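Local coordinates for DUF6844 domain-containing protein (Francisella tularensis subsp. tularensis, PDB 4QVR) that is of unknown function but belongs to the DUF6844 family and probably carries an export signal, at residues 311-319 and 329-337. Numbering follows the deposited sequence.
Sequences DMMGDYGIR and YILAYGQGS
Asp315 CB lies over one face of the Tyr333 ring, and Arg319 CG lies at its edge. Tyr333 CB is 3.3 Å from Asp315 O; CG, anti to the carbonyl carbon (chi1 -59°), brings one ring face against Asp315. There Asp315 CB sits 3.5 Å from the Tyr333 ring centroid and 8° off the normal, a CH-pi contact, while the carboxylate stacks at 27° to the ring. Tyr333 CE1 meets the selenomethionine methyl, Met312 CE, at 3.9 Å. Arg319 CG comes to the ring edge at Tyr333 CE2, 3.6 Å away, and CE2 also lies over the centre of the guanidinium face. The tip, OH, hydrogen-bonds Tyr304; Asp315 is itself held by Ser81 and Lys307. Arg319 and Tyr333 belong to an antiparallel beta hairpin, 318-322 with 328-337, whose first strand is outermost in a four-stranded sheet; Met312 and Asp315 lie in the turn just before it. Its register follows from the reciprocal backbone bonds of Arg319 and Leu331, and Tyr333 N adds a nearly straight bond to Gly317 O (3.0 Å). Gln335 reaches the type I turn 312-315: Gln335 NE2 donates to Met313 O at 3.1 Å, above the carbonyl plane, and water 1 links NE2 to Met312 O and Asp315 O.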
ATOM      1  N   ASP A 311      17.635  -5.299 -11.469  1.00 51.94           N
ATOM      2  CA  ASP A 311      16.360  -5.996 -11.418  1.00 52.99           C
ATOM      3  C   ASP A 311      15.561  -5.672 -10.165  1.00 51.99           C
ATOM      4  O   ASP A 311      14.371  -5.938 -10.129  1.00 51.83           O
ATOM      5  CB  ASP A 311      16.561  -7.523 -11.511  1.00 56.99           C
ATOM      6  CG  ASP A 311      17.176  -7.970 -12.848  1.00 62.37           C
ATOM      7  OD1 ASP A 311      16.854  -7.351 -13.883  1.00 58.46           O
ATOM      8  OD2 ASP A 311      17.974  -8.952 -12.853  1.00 68.79           O
HETATM    9  N   MSE A 312      16.200  -5.104  -9.143  1.00 50.52           N
HETATM   10  CA  MSE A 312      15.515  -4.816  -7.887  1.00 48.62           C
HETATM   11  C   MSE A 312      15.139  -3.384  -7.703  1.00 45.98           C
HETATM   12  O   MSE A 312      14.469  -3.039  -6.727  1.00 42.96           O
HETATM   13  CB  MSE A 312      16.460  -5.055  -6.728  1.00 52.53           C
HETATM   14  CG  MSE A 312      17.200  -6.378  -6.771  1.00 59.83           C
HETATM   15 SE   MSE A 312      16.109  -7.818  -6.027  1.00 64.67          SE
HETATM   16  CE  MSE A 312      15.321  -6.990  -4.428  1.00 62.42           C
HETATM   17  N   MSE A 313      15.578  -2.525  -8.614  1.00 44.10           N
HETATM   18  CA  MSE A 313      15.373  -1.097  -8.458  1.00 42.93           C
HETATM   19  C   MSE A 313      13.945  -0.640  -8.359  1.00 41.63           C
HETATM   20  O   MSE A 313      13.664   0.405  -7.735  1.00 36.61           O
HETATM   21  CB  MSE A 313      16.005  -0.364  -9.629  1.00 46.95           C
HETATM   22  CG  MSE A 313      17.516  -0.305  -9.495  1.00 53.78           C
HETATM   23 SE   MSE A 313      18.097   1.091  -8.201  1.00 60.88          SE
HETATM   24  CE  MSE A 313      17.900   2.589  -9.474  1.00 63.38           C
ATOM     25  N   GLY A 314      13.036  -1.413  -8.949  1.00 39.78           N
ATOM     26  CA  GLY A 314      11.623  -1.039  -9.006  1.00 39.30           C
ATOM     27  C   GLY A 314      10.770  -1.590  -7.920  1.00 36.42           C
ATOM     28  O   GLY A 314       9.594  -1.276  -7.857  1.00 37.66           O
ATOM     29  N   ASP A 315      11.381  -2.400  -7.056  1.00 39.26           N
ATOM     30  CA  ASP A 315      10.727  -3.029  -5.939  1.00 35.77           C
ATOM     31  C   ASP A 315      10.638  -2.142  -4.683  1.00 39.19           C
ATOM     32  O   ASP A 315      11.642  -1.843  -4.015  1.00 37.49           O
ATOM     33  CB  ASP A 315      11.460  -4.299  -5.572  1.00 38.87           C
ATOM     34  CG  ASP A 315      11.359  -5.385  -6.659  1.00 43.47           C
ATOM     35  OD1 ASP A 315      10.329  -5.438  -7.385  1.00 39.59           O
ATOM     36  OD2 ASP A 315      12.309  -6.219  -6.747  1.00 49.14           O
ATOM     37  N   TYR A 316       9.404  -1.773  -4.359  1.00 38.35           N
ATOM     38  CA  TYR A 316       9.068  -0.971  -3.203  1.00 36.48           C
ATOM     39  C   TYR A 316       7.933  -1.653  -2.402  1.00 35.95           C
ATOM     40  O   TYR A 316       7.151  -2.471  -2.956  1.00 34.34           O
ATOM     41  CB  TYR A 316       8.625   0.410  -3.677  1.00 36.37           C
ATOM     42  CG  TYR A 316       9.772   1.270  -4.110  1.00 38.39           C
ATOM     43  CD1 TYR A 316      10.316   1.150  -5.373  1.00 38.81           C
ATOM     44  CD2 TYR A 316      10.339   2.191  -3.242  1.00 38.91           C
ATOM     45  CE1 TYR A 316      11.392   1.935  -5.764  1.00 39.32           C
ATOM     46  CE2 TYR A 316      11.418   2.974  -3.631  1.00 39.61           C
ATOM     47  CZ  TYR A 316      11.940   2.824  -4.892  1.00 38.85           C
ATOM     48  OH  TYR A 316      13.018   3.580  -5.294  1.00 45.95           O
ATOM     49  N   GLY A 317       7.848  -1.333  -1.117  1.00 34.01           N
ATOM     50  CA  GLY A 317       6.790  -1.859  -0.280  1.00 34.76           C
ATOM     51  C   GLY A 317       7.033  -3.231   0.271  1.00 39.25           C
ATOM     52  O   GLY A 317       8.182  -3.663   0.403  1.00 39.99           O
ATOM     53  N   ILE A 318       5.935  -3.903   0.620  1.00 41.07           N
ATOM     54  CA  ILE A 318       5.979  -5.241   1.178  1.00 42.27           C
ATOM     55  C   ILE A 318       5.314  -6.231   0.232  1.00 41.57           C
ATOM     56  O   ILE A 318       4.553  -5.844  -0.671  1.00 38.73           O
ATOM     57  CB  ILE A 318       5.293  -5.295   2.560  1.00 46.88           C
ATOM     58  CG1 ILE A 318       3.770  -5.174   2.465  1.00 46.80           C
ATOM     59  CG2 ILE A 318       5.825  -4.197   3.445  1.00 49.04           C
ATOM     60  CD1 ILE A 318       3.087  -6.463   2.076  1.00 47.24           C
ATOM     61  N   ARG A 319       5.641  -7.507   0.416  1.00 40.71           N
ATOM     62  CA  ARG A 319       5.049  -8.588  -0.370  1.00 42.43           C
ATOM     63  C   ARG A 319       4.822  -9.755   0.547  1.00 46.18           C
ATOM     64  O   ARG A 319       5.545  -9.923   1.518  1.00 49.86           O
ATOM     65  CB  ARG A 319       5.991  -9.085  -1.480  1.00 44.22           C
ATOM     66  CG  ARG A 319       6.406  -8.075  -2.539  1.00 42.39           C
ATOM     67  CD  ARG A 319       5.258  -7.635  -3.443  1.00 41.50           C
ATOM     68  NE  ARG A 319       5.807  -6.707  -4.400  1.00 37.63           N
ATOM     69  CZ  ARG A 319       5.972  -5.415  -4.193  1.00 36.77           C
ATOM     70  NH1 ARG A 319       5.549  -4.837  -3.076  1.00 34.74           N
ATOM     71  NH2 ARG A 319       6.545  -4.686  -5.136  1.00 39.93           N
ATOM     72  N   TYR A 329       5.379 -15.544   4.763  1.00 69.70           N
ATOM     73  CA  TYR A 329       6.361 -14.651   5.295  1.00 67.40           C
ATOM     74  C   TYR A 329       6.149 -13.341   4.577  1.00 60.49           C
ATOM     75  O   TYR A 329       5.550 -13.295   3.502  1.00 56.33           O
ATOM     76  CB  TYR A 329       7.773 -15.215   5.078  1.00 68.70           C
ATOM     77  CG  TYR A 329       8.070 -15.493   3.631  1.00 68.88           C
ATOM     78  CD1 TYR A 329       8.232 -14.457   2.739  1.00 62.19           C
ATOM     79  CD2 TYR A 329       8.191 -16.782   3.155  1.00 72.31           C
ATOM     80  CE1 TYR A 329       8.501 -14.686   1.415  1.00 66.42           C
ATOM     81  CE2 TYR A 329       8.465 -17.021   1.818  1.00 73.60           C
ATOM     82  CZ  TYR A 329       8.622 -15.960   0.960  1.00 69.91           C
ATOM     83  OH  TYR A 329       8.899 -16.146  -0.370  1.00 75.67           O
ATOM     84  N   ILE A 330       6.648 -12.270   5.164  1.00 59.46           N
ATOM     85  CA  ILE A 330       6.499 -10.968   4.577  1.00 57.81           C
ATOM     86  C   ILE A 330       7.858 -10.414   4.208  1.00 56.89           C
ATOM     87  O   ILE A 330       8.763 -10.412   5.027  1.00 57.57           O
ATOM     88  CB  ILE A 330       5.801 -10.043   5.573  1.00 60.32           C
ATOM     89  CG1 ILE A 330       4.408 -10.623   5.856  1.00 65.72           C
ATOM     90  CG2 ILE A 330       5.718  -8.622   5.017  1.00 57.96           C
ATOM     91  CD1 ILE A 330       3.782 -10.144   7.135  1.00 70.16           C
ATOM     92  N   LEU A 331       7.998  -9.971   2.963  1.00 52.73           N
ATOM     93  CA  LEU A 331       9.234  -9.383   2.502  1.00 47.86           C
ATOM     94  C   LEU A 331       9.011  -7.898   2.474  1.00 45.82           C
ATOM     95  O   LEU A 331       7.908  -7.449   2.230  1.00 45.04           O
ATOM     96  CB  LEU A 331       9.588  -9.855   1.110  1.00 47.24           C
ATOM     97  CG  LEU A 331       9.746 -11.354   0.942  1.00 52.77           C
ATOM     98  CD1 LEU A 331      10.186 -11.640  -0.487  1.00 56.42           C
ATOM     99  CD2 LEU A 331      10.759 -11.882   1.921  1.00 55.19           C
ATOM    100  N   ALA A 332      10.064  -7.146   2.757  1.00 45.04           N
ATOM    101  CA  ALA A 332      10.027  -5.701   2.756  1.00 45.13           C
ATOM    102  C   ALA A 332      11.265  -5.229   2.033  1.00 48.23           C
ATOM    103  O   ALA A 332      12.388  -5.632   2.384  1.00 47.77           O
ATOM    104  CB  ALA A 332      10.038  -5.167   4.161  1.00 46.29           C
ATOM    105  N   TYR A 333      11.057  -4.375   1.035  1.00 44.17           N
ATOM    106  CA  TYR A 333      12.146  -3.805   0.251  1.00 45.36           C
ATOM    107  C   TYR A 333      12.580  -2.474   0.784  1.00 46.05           C
ATOM    108  O   TYR A 333      11.780  -1.737   1.331  1.00 54.61           O
ATOM    109  CB  TYR A 333      11.683  -3.593  -1.173  1.00 42.18           C
ATOM    110  CG  TYR A 333      11.232  -4.861  -1.865  1.00 44.26           C
ATOM    111  CD1 TYR A 333      12.154  -5.779  -2.331  1.00 46.77           C
ATOM    112  CD2 TYR A 333       9.880  -5.118  -2.086  1.00 47.36           C
ATOM    113  CE1 TYR A 333      11.747  -6.948  -2.983  1.00 49.60           C
ATOM    114  CE2 TYR A 333       9.467  -6.262  -2.757  1.00 46.62           C
ATOM    115  CZ  TYR A 333      10.410  -7.182  -3.192  1.00 47.87           C
ATOM    116  OH  TYR A 333      10.013  -8.322  -3.848  1.00 53.90           O
ATOM    117  N   GLY A 334      13.839  -2.132   0.579  1.00 46.55           N
ATOM    118  CA  GLY A 334      14.362  -0.859   1.037  1.00 43.04           C
ATOM    119  C   GLY A 334      15.599  -0.505   0.273  1.00 42.78           C
ATOM    120  O   GLY A 334      16.313  -1.379  -0.176  1.00 42.84           O
ATOM    121  N   GLN A 335      15.861   0.784   0.124  1.00 43.97           N
ATOM    122  CA  GLN A 335      17.028   1.255  -0.603  1.00 46.13           C
ATOM    123  C   GLN A 335      17.685   2.377   0.157  1.00 51.57           C
ATOM    124  O   GLN A 335      17.022   3.048   0.944  1.00 53.63           O
ATOM    125  CB  GLN A 335      16.634   1.755  -2.000  1.00 45.11           C
ATOM    126  CG  GLN A 335      15.970   0.668  -2.808  1.00 46.36           C
ATOM    127  CD  GLN A 335      15.550   1.082  -4.199  1.00 45.20           C
ATOM    128  OE1 GLN A 335      15.918   2.132  -4.703  1.00 47.98           O
ATOM    129  NE2 GLN A 335      14.784   0.222  -4.833  1.00 45.01           N
ATOM    130  N   GLY A 336      18.990   2.560  -0.071  1.00 53.50           N
ATOM    131  CA  GLY A 336      19.752   3.636   0.536  1.00 56.47           C
ATOM    132  C   GLY A 336      20.840   4.042  -0.443  1.00 62.89           C
ATOM    133  O   GLY A 336      21.001   3.408  -1.482  1.00 61.97           O
ATOM    134  N   SER A 337      21.573   5.107  -0.133  1.00 66.54           N
ATOM    135  CA  SER A 337      22.657   5.568  -0.988  1.00 73.66           C
ATOM    136  C   SER A 337      23.684   6.294  -0.142  1.00 81.19           C
ATOM    137  O   SER A 337      23.418   6.590   1.025  1.00 83.42           O
ATOM    138  CB  SER A 337      22.138   6.498  -2.080  1.00 72.93           C
ATOM    139  OG  SER A 337      21.502   7.621  -1.510  1.00 73.86           O
TER
HETATM  140  O   HOH W   1      14.241  -2.566  -4.180  1.00 40.11           O
HETATM  141  O   HOH W   2      14.565   2.702  -7.038  1.00 52.90           O
HETATM  142  O   HOH W   3      10.190   0.519  -0.378  1.00 37.81           O